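PDB 4PFZ: 5-carboxymethyl-2-hydroxymuconate delta-isomerase from Mycobacterium smegmatis, which probably acts as a metal-dependent isomerase or acetylpyruvate hydrolase of the fumarylacetoacetate hydrolase family. Local coordinates for residues B[91-94]-B[95-99]; B[128-131]-B[132-136]; B[173-177]-B[178-182]; B[197-200]-B[201-205]. All coordinates share one frame; numbering follows the deposited sequence.

In the fold
All four contacts are local features of the fumarylacetoacetate hydrolase region, places where the chain turns into or out of regular structure. Interaction 1 links strands 92-93 and 99-101 and lies apart, its centre 23 to 26 Å from the others. Interactions 2, 3 and 4 follow in that order and cluster, with centres 12 to 14 Å apart, at the entries to strand 134-145, strand 181-186 and helix 203-213. Ile134 packs on Ile203, Leu135 on Thr173, and Asp179 OD1 probably accepts a hydrogen bond from Ser197 OG (3.0 Å). Residues distant in sequence thus join three turns at one end of the fold.

Interaction 1. Residues B[91-94]-B[95-99]; sequences AIIG and PNVPI
Pro95 follows Gly94 directly and takes the second position of a type II beta turn that runs from Gly94 to Val97. The proline ring fixes phi near the -58° that this position of the turn needs, and it touches Pro169 and Leu249 of strands 165-172 and 247-255. Asn96 comes next with a positive phi of 68°, the conformation that makes the turn type II and that asparagine tolerates well; its backbone pairs with Thr250. Val97 closes the turn. Its N-H reaches back to Gly94 O over 3.4 Å, a weak bond, and that carbonyl has a second donor in Asn251 ND2, which also donates to Val97 O. Val97 CG1 presses on Ile93 CB at 3.7 Å, and the two side chains cross at a slant. With Ile93 CG1 set between its own backbone N and carbonyl carbon (chi1 55°), the chain carries CD1 forward, over the exit from the turn. There Ile93 CD1 lies 3.5 Å from Val97 O and 3.6 Å from Pro98 O, so that Pro98 takes part through its carbonyl and not its ring. At Ile99, where strand 99-101 begins, CG1 approaches Ile93 CD1 at 4.2 Å, and the buried side chain continues to Asn141 and Val143. Ile93 thus packs both on apolar carbons of Val97 and Ile99 and against two carbonyl oxygens. The turn's own N-H to carbonyl bond is weak, and the two bonds from Asn251 add a polar tie between the turn and strand 247-255.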
ATOM      1  N   ALA B  91      -5.879  -1.037   7.011  1.00 13.33           N
ATOM      2  CA  ALA B  91      -6.563   0.034   7.727  1.00 13.21           C
ATOM      3  C   ALA B  91      -8.068   0.041   7.433  1.00 14.15           C
ATOM      4  O   ALA B  91      -8.832   0.645   8.152  1.00 16.32           O
ATOM      5  CB  ALA B  91      -5.961   1.385   7.368  1.00 15.31           C
ATOM      6  N   ILE B  92      -8.486  -0.637   6.369  1.00 13.92           N
ATOM      7  CA  ILE B  92      -9.904  -0.592   5.975  1.00 16.07           C
ATOM      8  C   ILE B  92     -10.841  -1.297   6.964  1.00 16.11           C
ATOM      9  O   ILE B  92     -10.559  -2.398   7.441  1.00 15.04           O
ATOM     10  CB  ILE B  92     -10.093  -1.195   4.571  1.00 15.62           C
ATOM     11  CG1 ILE B  92      -9.330  -0.357   3.548  1.00 12.44           C
ATOM     12  CG2 ILE B  92     -11.591  -1.298   4.200  1.00 16.89           C
ATOM     13  CD1 ILE B  92      -9.175  -1.051   2.174  1.00 16.83           C
ATOM     14  N   ILE B  93     -11.939  -0.624   7.293  1.00 14.97           N
ATOM     15  CA  ILE B  93     -13.065  -1.234   8.013  1.00 15.98           C
ATOM     16  C   ILE B  93     -14.354  -0.758   7.347  1.00 16.33           C
ATOM     17  O   ILE B  93     -14.360   0.273   6.669  1.00 16.10           O
ATOM     18  CB  ILE B  93     -13.083  -0.873   9.524  1.00 17.88           C
ATOM     19  CG1 ILE B  93     -13.063   0.643   9.720  1.00 21.05           C
ATOM     20  CG2 ILE B  93     -11.917  -1.537  10.263  1.00 16.11           C
ATOM     21  CD1 ILE B  93     -13.372   1.079  11.171  1.00 19.96           C
ATOM     22  N   GLY B  94     -15.440  -1.494   7.541  1.00 17.26           N
ATOM     23  CA  GLY B  94     -16.720  -1.117   6.956  1.00 18.04           C
ATOM     24  C   GLY B  94     -17.626  -0.327   7.887  1.00 21.48           C
ATOM     25  O   GLY B  94     -17.219   0.084   8.980  1.00 19.44           O
ATOM     26  N   PRO B  95     -18.877  -0.112   7.468  1.00 22.26           N
ATOM     27  CA  PRO B  95     -19.808   0.655   8.296  1.00 29.12           C
ATOM     28  C   PRO B  95     -20.002   0.050   9.693  1.00 29.16           C
ATOM     29  O   PRO B  95     -19.974  -1.178   9.853  1.00 25.11           O
ATOM     30  CB  PRO B  95     -21.113   0.600   7.492  1.00 28.22           C
ATOM     31  CG  PRO B  95     -20.682   0.367   6.083  1.00 22.20           C
ATOM     32  CD  PRO B  95     -19.471  -0.504   6.178  1.00 20.19           C
ATOM     33  N   ASN B  96     -20.163   0.931  10.677  1.00 22.43           N
ATOM     34  CA  ASN B  96     -20.560   0.573  12.042  1.00 23.65           C
ATOM     35  C   ASN B  96     -19.505  -0.214  12.806  1.00 29.55           C
ATOM     36  O   ASN B  96     -19.745  -0.670  13.920  1.00 34.84           O
ATOM     37  CB  ASN B  96     -21.873  -0.196  12.007  1.00 27.32           C
ATOM     38  CG  ASN B  96     -22.931   0.532  11.199  1.00 30.81           C
ATOM     39  OD1 ASN B  96     -23.413   0.032  10.183  1.00 31.53           O
ATOM     40  ND2 ASN B  96     -23.263   1.742  11.629  1.00 26.83           N
ATOM     41  N   VAL B  97     -18.337  -0.353  12.197  1.00 24.60           N
ATOM     42  CA  VAL B  97     -17.186  -0.953  12.859  1.00 29.58           C
ATOM     43  C   VAL B  97     -16.448   0.141  13.638  1.00 23.67           C
ATOM     44  O   VAL B  97     -16.248   1.238  13.113  1.00 23.98           O
ATOM     45  CB  VAL B  97     -16.257  -1.626  11.822  1.00 31.63           C
ATOM     46  CG1 VAL B  97     -14.961  -2.082  12.463  1.00 31.13           C
ATOM     47  CG2 VAL B  97     -16.984  -2.785  11.141  1.00 33.57           C
ATOM     48  N   PRO B  98     -16.063  -0.141  14.899  1.00 27.97           N
ATOM     49  CA  PRO B  98     -15.343   0.862  15.693  1.00 25.52           C
ATOM     50  C   PRO B  98     -13.987   1.265  15.107  1.00 26.32           C
ATOM     51  O   PRO B  98     -13.172   0.413  14.713  1.00 22.88           O
ATOM     52  CB  PRO B  98     -15.150   0.169  17.055  1.00 32.47           C
ATOM     53  CG  PRO B  98     -16.183  -0.906  17.096  1.00 34.27           C
ATOM     54  CD  PRO B  98     -16.303  -1.375  15.670  1.00 32.91           C
ATOM     55  N   ILE B  99     -13.775   2.575  15.018  1.00 25.50           N
ATOM     56  CA  ILE B  99     -12.444   3.140  14.828  1.00 20.38           C
ATOM     57  C   ILE B  99     -11.702   3.018  16.149  1.00 20.60           C
ATOM     58  O   ILE B  99     -12.165   3.548  17.148  1.00 21.88           O
ATOM     59  CB  ILE B  99     -12.503   4.623  14.415  1.00 19.88           C
ATOM     60  CG1 ILE B  99     -13.208   4.778  13.065  1.00 20.98           C
ATOM     61  CG2 ILE B  99     -11.102   5.212  14.370  1.00 20.10           C
ATOM     62  CD1 ILE B  99     -13.645   6.207  12.786  1.00 20.00           C
TER

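Interaction 2. Residues B[128-131]-B[132-136]; sequences ARAA and EFILG
Two nitrogens of Arg129 converge on a single carboxylate oxygen of Glu132, three residues along. Arg129 NE donates to OE1 of Glu132 over 3.2 Å and Arg129 NH2 to the same OE1 over 3.3 Å, a side-on salt bridge with both bonds to one oxygen. The guanidinium presents its edge, with OE1 close to its plane, whereas both donors stand above one face of the carboxylate; the two planes are 44° apart. A bend at chi3 (41°) folds the arginine back far enough for this. Arg129 NH2 also lies at the edge of the Phe133 ring, 3.5 Å from CZ. The backbone turns as well: Glu132 N donates to Arg129 O, and Phe133 N to Ala130 O at 3.0 Å, with a weaker bond from Ile134 N to Ala131 O. This winding delivers the chain into strand 134-145, where Leu135 and Gly136 form a classic beta bulge opposite Val117. A water donates to Ala131 O (2.6 Å) and to Ile134 O (2.9 Å), tying the last turn to the strand's start. Ile134 CG1 lies 3.3 Å from Ala130 O, and Ala130 and Ile134 both rest on Val207 of helix 203-213.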
ATOM      1  N   ALA B 128      -9.656  12.828 -19.193  1.00 39.95           N
ATOM      2  CA  ALA B 128     -10.941  12.829 -19.885  1.00 41.91           C
ATOM      3  C   ALA B 128     -11.576  11.442 -19.980  1.00 34.63           C
ATOM      4  O   ALA B 128     -12.787  11.338 -20.142  1.00 35.47           O
ATOM      5  CB  ALA B 128     -10.787  13.428 -21.288  1.00 40.37           C
ATOM      6  N   ARG B 129     -10.776  10.385 -19.877  1.00 33.20           N
ATOM      7  CA  ARG B 129     -11.297   9.022 -20.014  1.00 34.52           C
ATOM      8  C   ARG B 129     -11.421   8.286 -18.669  1.00 32.30           C
ATOM      9  O   ARG B 129     -11.646   7.076 -18.630  1.00 29.73           O
ATOM     10  CB  ARG B 129     -10.406   8.205 -20.950  1.00 36.13           C
ATOM     11  CG  ARG B 129     -10.407   8.679 -22.405  1.00 38.71           C
ATOM     12  CD  ARG B 129      -9.503   7.791 -23.261  1.00 45.45           C
ATOM     13  NE  ARG B 129      -9.659   6.382 -22.908  1.00 49.68           N
ATOM     14  CZ  ARG B 129      -8.718   5.451 -23.056  1.00 52.11           C
ATOM     15  NH1 ARG B 129      -7.527   5.757 -23.557  1.00 56.82           N
ATOM     16  NH2 ARG B 129      -8.969   4.202 -22.700  1.00 50.22           N
ATOM     17  N   ALA B 130     -11.275   9.016 -17.574  1.00 31.64           N
ATOM     18  CA  ALA B 130     -11.197   8.384 -16.255  1.00 28.91           C
ATOM     19  C   ALA B 130     -12.441   7.544 -15.933  1.00 31.74           C
ATOM     20  O   ALA B 130     -12.331   6.472 -15.342  1.00 25.71           O
ATOM     21  CB  ALA B 130     -10.978   9.433 -15.189  1.00 26.53           C
ATOM     22  N   ALA B 131     -13.622   8.014 -16.337  1.00 28.81           N
ATOM     23  CA  ALA B 131     -14.862   7.304 -16.027  1.00 28.67           C
ATOM     24  C   ALA B 131     -14.906   5.904 -16.649  1.00 30.01           C
ATOM     25  O   ALA B 131     -15.590   5.019 -16.139  1.00 29.34           O
ATOM     26  CB  ALA B 131     -16.066   8.124 -16.485  1.00 30.58           C
ATOM     27  N   GLU B 132     -14.182   5.712 -17.753  1.00 30.83           N
ATOM     28  CA  GLU B 132     -14.079   4.406 -18.402  1.00 33.10           C
ATOM     29  C   GLU B 132     -13.499   3.339 -17.468  1.00 27.86           C
ATOM     30  O   GLU B 132     -13.777   2.150 -17.619  1.00 33.74           O
ATOM     31  CB  GLU B 132     -13.220   4.506 -19.672  1.00 34.81           C
ATOM     32  CG  GLU B 132     -13.741   5.525 -20.689  1.00 47.11           C
ATOM     33  CD  GLU B 132     -13.001   5.476 -22.019  1.00 52.74           C
ATOM     34  OE1 GLU B 132     -12.184   4.548 -22.218  1.00 59.36           O
ATOM     35  OE2 GLU B 132     -13.234   6.372 -22.860  1.00 43.90           O
ATOM     36  N   PHE B 133     -12.709   3.765 -16.489  1.00 26.20           N
ATOM     37  CA  PHE B 133     -12.005   2.821 -15.627  1.00 24.41           C
ATOM     38  C   PHE B 133     -12.498   2.863 -14.191  1.00 25.72           C
ATOM     39  O   PHE B 133     -11.913   2.222 -13.311  1.00 26.63           O
ATOM     40  CB  PHE B 133     -10.500   3.086 -15.666  1.00 28.59           C
ATOM     41  CG  PHE B 133      -9.917   2.940 -17.039  1.00 35.64           C
ATOM     42  CD1 PHE B 133      -9.923   4.009 -17.922  1.00 26.32           C
ATOM     43  CD2 PHE B 133      -9.411   1.722 -17.461  1.00 37.05           C
ATOM     44  CE1 PHE B 133      -9.402   3.871 -19.207  1.00 31.03           C
ATOM     45  CE2 PHE B 133      -8.891   1.575 -18.739  1.00 35.45           C
ATOM     46  CZ  PHE B 133      -8.889   2.648 -19.609  1.00 32.55           C
ATOM     47  N   ILE B 134     -13.583   3.593 -13.961  1.00 23.89           N
ATOM     48  CA  ILE B 134     -14.114   3.749 -12.616  1.00 25.59           C
ATOM     49  C   ILE B 134     -15.378   2.926 -12.434  1.00 25.71           C
ATOM     50  O   ILE B 134     -16.340   3.090 -13.180  1.00 25.88           O
ATOM     51  CB  ILE B 134     -14.431   5.228 -12.295  1.00 28.52           C
ATOM     52  CG1 ILE B 134     -13.143   6.041 -12.187  1.00 25.64           C
ATOM     53  CG2 ILE B 134     -15.237   5.338 -11.009  1.00 22.84           C
ATOM     54  CD1 ILE B 134     -13.396   7.538 -12.041  1.00 27.74           C
ATOM     55  N   LEU B 135     -15.380   2.051 -11.435  1.00 29.86           N
ATOM     56  CA  LEU B 135     -16.551   1.232 -11.151  1.00 23.08           C
ATOM     57  C   LEU B 135     -17.684   2.072 -10.570  1.00 23.69           C
ATOM     58  O   LEU B 135     -18.843   1.976 -10.992  1.00 25.14           O
ATOM     59  CB  LEU B 135     -16.201   0.097 -10.184  1.00 25.20           C
ATOM     60  CG  LEU B 135     -17.439  -0.653  -9.670  1.00 27.11           C
ATOM     61  CD1 LEU B 135     -18.083  -1.459 -10.796  1.00 30.15           C
ATOM     62  CD2 LEU B 135     -17.104  -1.547  -8.491  1.00 29.57           C
ATOM     63  N   GLY B 136     -17.340   2.885  -9.586  1.00 30.48           N
ATOM     64  CA  GLY B 136     -18.323   3.704  -8.910  1.00 28.02           C
ATOM     65  C   GLY B 136     -17.693   4.498  -7.794  1.00 22.05           C
ATOM     66  O   GLY B 136     -16.472   4.604  -7.708  1.00 21.14           O
TER
HETATM   67  O   HOH W   1     -17.731   5.167 -14.659  1.00 43.89           O

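Interaction 3. Residues B[173-177]-B[178-182]; sequences TDLDP and SDVEL
The carboxylate of Asp176 is met from above its plane by Ser178 N, which donates to OD1 of Asp176 over 3.1 Å, 44° out of that plane. The N-H points at the oxygen fairly straight, at 153°. With CG opposite its backbone nitrogen (chi1 -179°), the aspartate swings forward along the chain, and Ser178 CB comes as near to OD1 as the nitrogen does. A side-chain oxygen bonded to the N-H two residues later makes this an Asx turn, wrapped round Pro177, in the loop that joins strand 165-172 to strand 181-186. Val180 packs against the carbonyls here and against Leu175. Its CG1 lies 3.4 Å from the carbonyl oxygen of Asp176 and 4.4 Å from Leu175 CD1, while Val180 CG2 approaches Pro177 O at 4.1 Å. Leu175 and Pro177 also touch Tyr137 of strand 134-145, and Val180 reaches Val243 of strand 238-243. Thr196 OG1 bridges Pro177 O and Val180 N. Between these two residues, Asp179 turns outward to form a salt bridge with Arg195. Earlier in the segment, Thr173 OG1 donates to Asp174 OD1 over 2.9 Å.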
ATOM      1  N   THR B 173     -22.704   3.209  -8.874  1.00 27.54           N
ATOM      2  CA  THR B 173     -22.050   3.141 -10.175  1.00 29.37           C
ATOM      3  C   THR B 173     -22.459   4.259 -11.149  1.00 35.58           C
ATOM      4  O   THR B 173     -21.699   4.592 -12.065  1.00 35.03           O
ATOM      5  CB  THR B 173     -22.337   1.792 -10.843  1.00 28.66           C
ATOM      6  OG1 THR B 173     -23.747   1.667 -11.031  1.00 30.47           O
ATOM      7  CG2 THR B 173     -21.857   0.657  -9.959  1.00 42.10           C
ATOM      8  N   ASP B 174     -23.641   4.835 -10.956  1.00 30.63           N
ATOM      9  CA  ASP B 174     -24.168   5.808 -11.920  1.00 43.00           C
ATOM     10  C   ASP B 174     -24.152   7.243 -11.398  1.00 44.51           C
ATOM     11  O   ASP B 174     -24.735   8.136 -12.014  1.00 51.82           O
ATOM     12  CB  ASP B 174     -25.604   5.451 -12.324  1.00 51.02           C
ATOM     13  CG  ASP B 174     -25.773   3.985 -12.680  1.00 56.83           C
ATOM     14  OD1 ASP B 174     -24.782   3.349 -13.110  1.00 57.09           O
ATOM     15  OD2 ASP B 174     -26.908   3.472 -12.528  1.00 57.61           O
ATOM     16  N   LEU B 175     -23.497   7.462 -10.265  1.00 39.15           N
ATOM     17  CA  LEU B 175     -23.459   8.783  -9.647  1.00 37.95           C
ATOM     18  C   LEU B 175     -22.759   9.817 -10.537  1.00 39.31           C
ATOM     19  O   LEU B 175     -21.717   9.522 -11.124  1.00 37.98           O
ATOM     20  CB  LEU B 175     -22.755   8.695  -8.290  1.00 35.59           C
ATOM     21  CG  LEU B 175     -22.711   9.926  -7.380  1.00 31.99           C
ATOM     22  CD1 LEU B 175     -24.049  10.161  -6.703  1.00 34.78           C
ATOM     23  CD2 LEU B 175     -21.597   9.765  -6.344  1.00 33.72           C
ATOM     24  N   ASP B 176     -23.347  11.011 -10.667  1.00 32.51           N
ATOM     25  CA  ASP B 176     -22.608  12.156 -11.203  1.00 38.10           C
ATOM     26  C   ASP B 176     -21.912  12.860 -10.043  1.00 36.46           C
ATOM     27  O   ASP B 176     -22.528  13.652  -9.342  1.00 33.66           O
ATOM     28  CB  ASP B 176     -23.522  13.142 -11.945  1.00 36.55           C
ATOM     29  CG  ASP B 176     -22.752  14.328 -12.526  1.00 36.07           C
ATOM     30  OD1 ASP B 176     -21.518  14.417 -12.321  1.00 37.65           O
ATOM     31  OD2 ASP B 176     -23.383  15.181 -13.183  1.00 40.06           O
ATOM     32  N   PRO B 177     -20.617  12.586  -9.845  1.00 35.85           N
ATOM     33  CA  PRO B 177     -19.928  13.087  -8.653  1.00 35.46           C
ATOM     34  C   PRO B 177     -19.359  14.491  -8.840  1.00 30.93           C
ATOM     35  O   PRO B 177     -18.549  14.943  -8.028  1.00 29.00           O
ATOM     36  CB  PRO B 177     -18.810  12.070  -8.468  1.00 30.30           C
ATOM     37  CG  PRO B 177     -18.459  11.700  -9.884  1.00 32.57           C
ATOM     38  CD  PRO B 177     -19.725  11.774 -10.692  1.00 32.69           C
ATOM     39  N   SER B 178     -19.789  15.169  -9.900  1.00 31.66           N
ATOM     40  CA  SER B 178     -19.227  16.461 -10.276  1.00 36.34           C
ATOM     41  C   SER B 178     -19.562  17.581  -9.294  1.00 39.95           C
ATOM     42  O   SER B 178     -18.784  18.521  -9.125  1.00 36.95           O
ATOM     43  CB  SER B 178     -19.720  16.860 -11.671  1.00 38.45           C
ATOM     44  OG  SER B 178     -19.198  18.114 -12.042  1.00 45.79           O
ATOM     45  N   ASP B 179     -20.730  17.492  -8.670  1.00 33.62           N
ATOM     46  CA  ASP B 179     -21.172  18.532  -7.763  1.00 34.37           C
ATOM     47  C   ASP B 179     -22.145  17.971  -6.727  1.00 36.98           C
ATOM     48  O   ASP B 179     -23.328  18.316  -6.707  1.00 40.07           O
ATOM     49  CB  ASP B 179     -21.807  19.666  -8.559  1.00 36.76           C
ATOM     50  CG  ASP B 179     -22.200  20.844  -7.697  1.00 44.57           C
ATOM     51  OD1 ASP B 179     -21.740  20.935  -6.541  1.00 37.72           O
ATOM     52  OD2 ASP B 179     -22.975  21.685  -8.195  1.00 39.84           O
ATOM     53  N   VAL B 180     -21.629  17.095  -5.871  1.00 34.27           N
ATOM     54  CA  VAL B 180     -22.410  16.529  -4.782  1.00 31.72           C
ATOM     55  C   VAL B 180     -21.894  17.056  -3.449  1.00 34.53           C
ATOM     56  O   VAL B 180     -20.692  17.314  -3.296  1.00 32.33           O
ATOM     57  CB  VAL B 180     -22.366  14.976  -4.787  1.00 30.08           C
ATOM     58  CG1 VAL B 180     -23.043  14.440  -6.044  1.00 38.24           C
ATOM     59  CG2 VAL B 180     -20.938  14.466  -4.684  1.00 28.37           C
ATOM     60  N   GLU B 181     -22.802  17.213  -2.487  1.00 31.37           N
ATOM     61  CA  GLU B 181     -22.424  17.669  -1.158  1.00 31.01           C
ATOM     62  C   GLU B 181     -21.766  16.557  -0.350  1.00 38.31           C
ATOM     63  O   GLU B 181     -22.234  15.418  -0.346  1.00 33.27           O
ATOM     64  CB  GLU B 181     -23.636  18.206  -0.382  1.00 32.35           C
ATOM     65  CG  GLU B 181     -23.249  18.732   0.994  1.00 32.80           C
ATOM     66  CD  GLU B 181     -24.431  18.921   1.917  1.00 37.07           C
ATOM     67  OE1 GLU B 181     -25.061  19.988   1.841  1.00 43.46           O
ATOM     68  OE2 GLU B 181     -24.715  18.012   2.728  1.00 38.46           O
ATOM     69  N   LEU B 182     -20.680  16.919   0.327  1.00 28.50           N
ATOM     70  CA  LEU B 182     -19.981  16.065   1.277  1.00 27.01           C
ATOM     71  C   LEU B 182     -20.065  16.707   2.661  1.00 32.59           C
ATOM     72  O   LEU B 182     -19.821  17.906   2.805  1.00 28.54           O
ATOM     73  CB  LEU B 182     -18.521  15.880   0.853  1.00 30.85           C
ATOM     74  CG  LEU B 182     -17.549  15.217   1.831  1.00 38.50           C
ATOM     75  CD1 LEU B 182     -18.040  13.842   2.198  1.00 40.27           C
ATOM     76  CD2 LEU B 182     -16.158  15.122   1.212  1.00 35.18           C
TER

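Interaction 4. Residues B[197-200]-B[201-205]; sequences SLLL and HDIGR
Asp202, whose CA lies 4.3 Å from Leu199 CB, uses its carboxylate to cap a helix: OD1 of Asp202 accepts from Arg205 N over 2.9 Å. The bond is nearly straight, at 158°, and the donor comes almost in line with the oxygen's C-O bond. Asp202 is the N-cap of helix 203-213, and the torsion that sets its CG between the backbone nitrogen and the carbonyl carbon (chi1 54°) bends the carboxylate over the first turn. There it takes up an amide that has no carbonyl partner in the preceding turn, and its negative charge would probably interact favourably with the helix dipole. Leu199 CB lies 3.8 Å from His201 O. Apolar contact across the joint is slight: Leu199 CD1 meets Ile203 CD1 at 4.2 Å, and since Ile203 has two conformers, this touch is less certain. His201 follows Leu200 with its ring beside that residue's carbonyl carbon, CG of His201 to C of Leu200 3.7 Å. Its backbone N is held by Asn66 OD1, and Leu200 too pairs with the Asn66 backbone. The connection from strand 189-195 thus passes through a short 3-10 turn ending at Leu198 and is then held along Asn66, and Ile203 lays the first turn of helix 203-213 against Ile134 and Tyr137 of strand 134-145.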
ATOM      1  N   SER B 197     -17.735  20.251  -6.184  1.00 32.84           N
ATOM      2  CA  SER B 197     -17.491  21.228  -7.244  1.00 34.63           C
ATOM      3  C   SER B 197     -16.273  22.082  -6.895  1.00 34.85           C
ATOM      4  O   SER B 197     -15.763  22.819  -7.738  1.00 36.71           O
ATOM      5  CB  SER B 197     -18.723  22.108  -7.471  1.00 38.49           C
ATOM      6  OG  SER B 197     -19.249  22.541  -6.234  1.00 39.72           O
ATOM      7  N   LEU B 198     -15.807  21.962  -5.649  1.00 33.67           N
ATOM      8  CA  LEU B 198     -14.696  22.766  -5.149  1.00 38.18           C
ATOM      9  C   LEU B 198     -13.397  21.974  -5.106  1.00 32.32           C
ATOM     10  O   LEU B 198     -12.382  22.462  -4.601  1.00 37.83           O
ATOM     11  CB  LEU B 198     -15.006  23.312  -3.755  1.00 39.68           C
ATOM     12  CG  LEU B 198     -16.240  24.199  -3.605  1.00 42.99           C
ATOM     13  CD1 LEU B 198     -16.294  24.819  -2.208  1.00 44.00           C
ATOM     14  CD2 LEU B 198     -16.239  25.271  -4.677  1.00 45.01           C
ATOM     15  N   LEU B 199     -13.433  20.750  -5.622  1.00 34.52           N
ATOM     16  CA  LEU B 199     -12.217  19.958  -5.771  1.00 36.77           C
ATOM     17  C   LEU B 199     -11.183  20.716  -6.592  1.00 38.41           C
ATOM     18  O   LEU B 199     -11.472  21.179  -7.691  1.00 32.12           O
ATOM     19  CB  LEU B 199     -12.511  18.609  -6.426  1.00 28.34           C
ATOM     20  CG  LEU B 199     -13.253  17.615  -5.537  1.00 26.97           C
ATOM     21  CD1 LEU B 199     -13.662  16.411  -6.355  1.00 32.17           C
ATOM     22  CD2 LEU B 199     -12.392  17.191  -4.335  1.00 25.52           C
ATOM     23  N   LEU B 200      -9.979  20.849  -6.044  1.00 37.66           N
ATOM     24  CA  LEU B 200      -8.884  21.487  -6.763  1.00 42.03           C
ATOM     25  C   LEU B 200      -8.451  20.620  -7.946  1.00 38.63           C
ATOM     26  O   LEU B 200      -8.292  21.101  -9.062  1.00 36.10           O
ATOM     27  CB  LEU B 200      -7.707  21.747  -5.825  1.00 43.30           C
ATOM     28  CG  LEU B 200      -7.909  22.819  -4.750  1.00 45.49           C
ATOM     29  CD1 LEU B 200      -6.705  22.870  -3.810  1.00 46.14           C
ATOM     30  CD2 LEU B 200      -8.147  24.180  -5.386  1.00 46.07           C
ATOM     31  N   HIS B 201      -8.245  19.336  -7.685  1.00 31.41           N
ATOM     32  CA  HIS B 201      -8.007  18.371  -8.746  1.00 35.19           C
ATOM     33  C   HIS B 201      -9.222  17.466  -8.827  1.00 29.75           C
ATOM     34  O   HIS B 201      -9.523  16.740  -7.874  1.00 29.48           O
ATOM     35  CB  HIS B 201      -6.726  17.565  -8.477  1.00 39.24           C
ATOM     36  CG  HIS B 201      -5.525  18.425  -8.248  1.00 41.73           C
ATOM     37  ND1 HIS B 201      -5.048  18.719  -6.988  1.00 43.98           N
ATOM     38  CD2 HIS B 201      -4.725  19.091  -9.117  1.00 41.02           C
ATOM     39  CE1 HIS B 201      -3.997  19.511  -7.092  1.00 48.29           C
ATOM     40  NE2 HIS B 201      -3.781  19.754  -8.371  1.00 47.10           N
ATOM     41  N   ASP B 202      -9.931  17.515  -9.953  1.00 31.74           N
ATOM     42  CA  ASP B 202     -11.168  16.756 -10.082  1.00 28.28           C
ATOM     43  C   ASP B 202     -10.883  15.274 -10.234  1.00 28.59           C
ATOM     44  O   ASP B 202      -9.730  14.836 -10.213  1.00 29.60           O
ATOM     45  CB  ASP B 202     -12.024  17.276 -11.259  1.00 35.32           C
ATOM     46  CG  ASP B 202     -11.263  17.316 -12.571  1.00 40.41           C
ATOM     47  OD1 ASP B 202     -10.436  16.419 -12.825  1.00 38.51           O
ATOM     48  OD2 ASP B 202     -11.497  18.253 -13.363  1.00 38.45           O
ATOM     49  N   ILE B 203     -11.950  14.500 -10.380  1.00 26.48           N
ATOM     50  CA  ILE B 203     -11.868  13.042 -10.381  0.53 30.05           C
ATOM     51  C   ILE B 203     -10.961  12.518 -11.488  1.00 27.75           C
ATOM     52  O   ILE B 203     -10.130  11.618 -11.272  1.00 27.63           O
ATOM     53  CB  ILE B 203     -13.269  12.422 -10.528  0.53 29.84           C
ATOM     54  CG1 ILE B 203     -14.129  12.790  -9.321  0.53 33.09           C
ATOM     55  CG2 ILE B 203     -13.185  10.920 -10.692  0.53 27.40           C
ATOM     56  CD1 ILE B 203     -13.445  12.556  -8.002  0.53 29.92           C
ATOM     57  N   GLY B 204     -11.114  13.083 -12.680  1.00 29.61           N
ATOM     58  CA  GLY B 204     -10.325  12.651 -13.816  1.00 27.29           C
ATOM     59  C   GLY B 204      -8.860  13.001 -13.684  1.00 26.89           C
ATOM     60  O   GLY B 204      -7.999  12.203 -14.068  1.00 29.28           O
ATOM     61  N   ARG B 205      -8.575  14.181 -13.137  1.00 28.22           N
ATOM     62  CA  ARG B 205      -7.196  14.612 -12.914  1.00 31.88           C
ATOM     63  C   ARG B 205      -6.517  13.700 -11.909  1.00 27.16           C
ATOM     64  O   ARG B 205      -5.359  13.329 -12.081  1.00 24.68           O
ATOM     65  CB  ARG B 205      -7.142  16.059 -12.420  1.00 43.69           C
ATOM     66  CG  ARG B 205      -5.744  16.532 -12.004  1.00 48.49           C
ATOM     67  CD  ARG B 205      -4.737  16.347 -13.137  1.00 50.60           C
ATOM     68  NE  ARG B 205      -3.504  17.097 -12.915  1.00 52.67           N
ATOM     69  CZ  ARG B 205      -2.351  16.837 -13.524  1.00 55.49           C
ATOM     70  NH1 ARG B 205      -2.265  15.831 -14.388  1.00 57.72           N
ATOM     71  NH2 ARG B 205      -1.279  17.575 -13.264  1.00 54.97           N
TER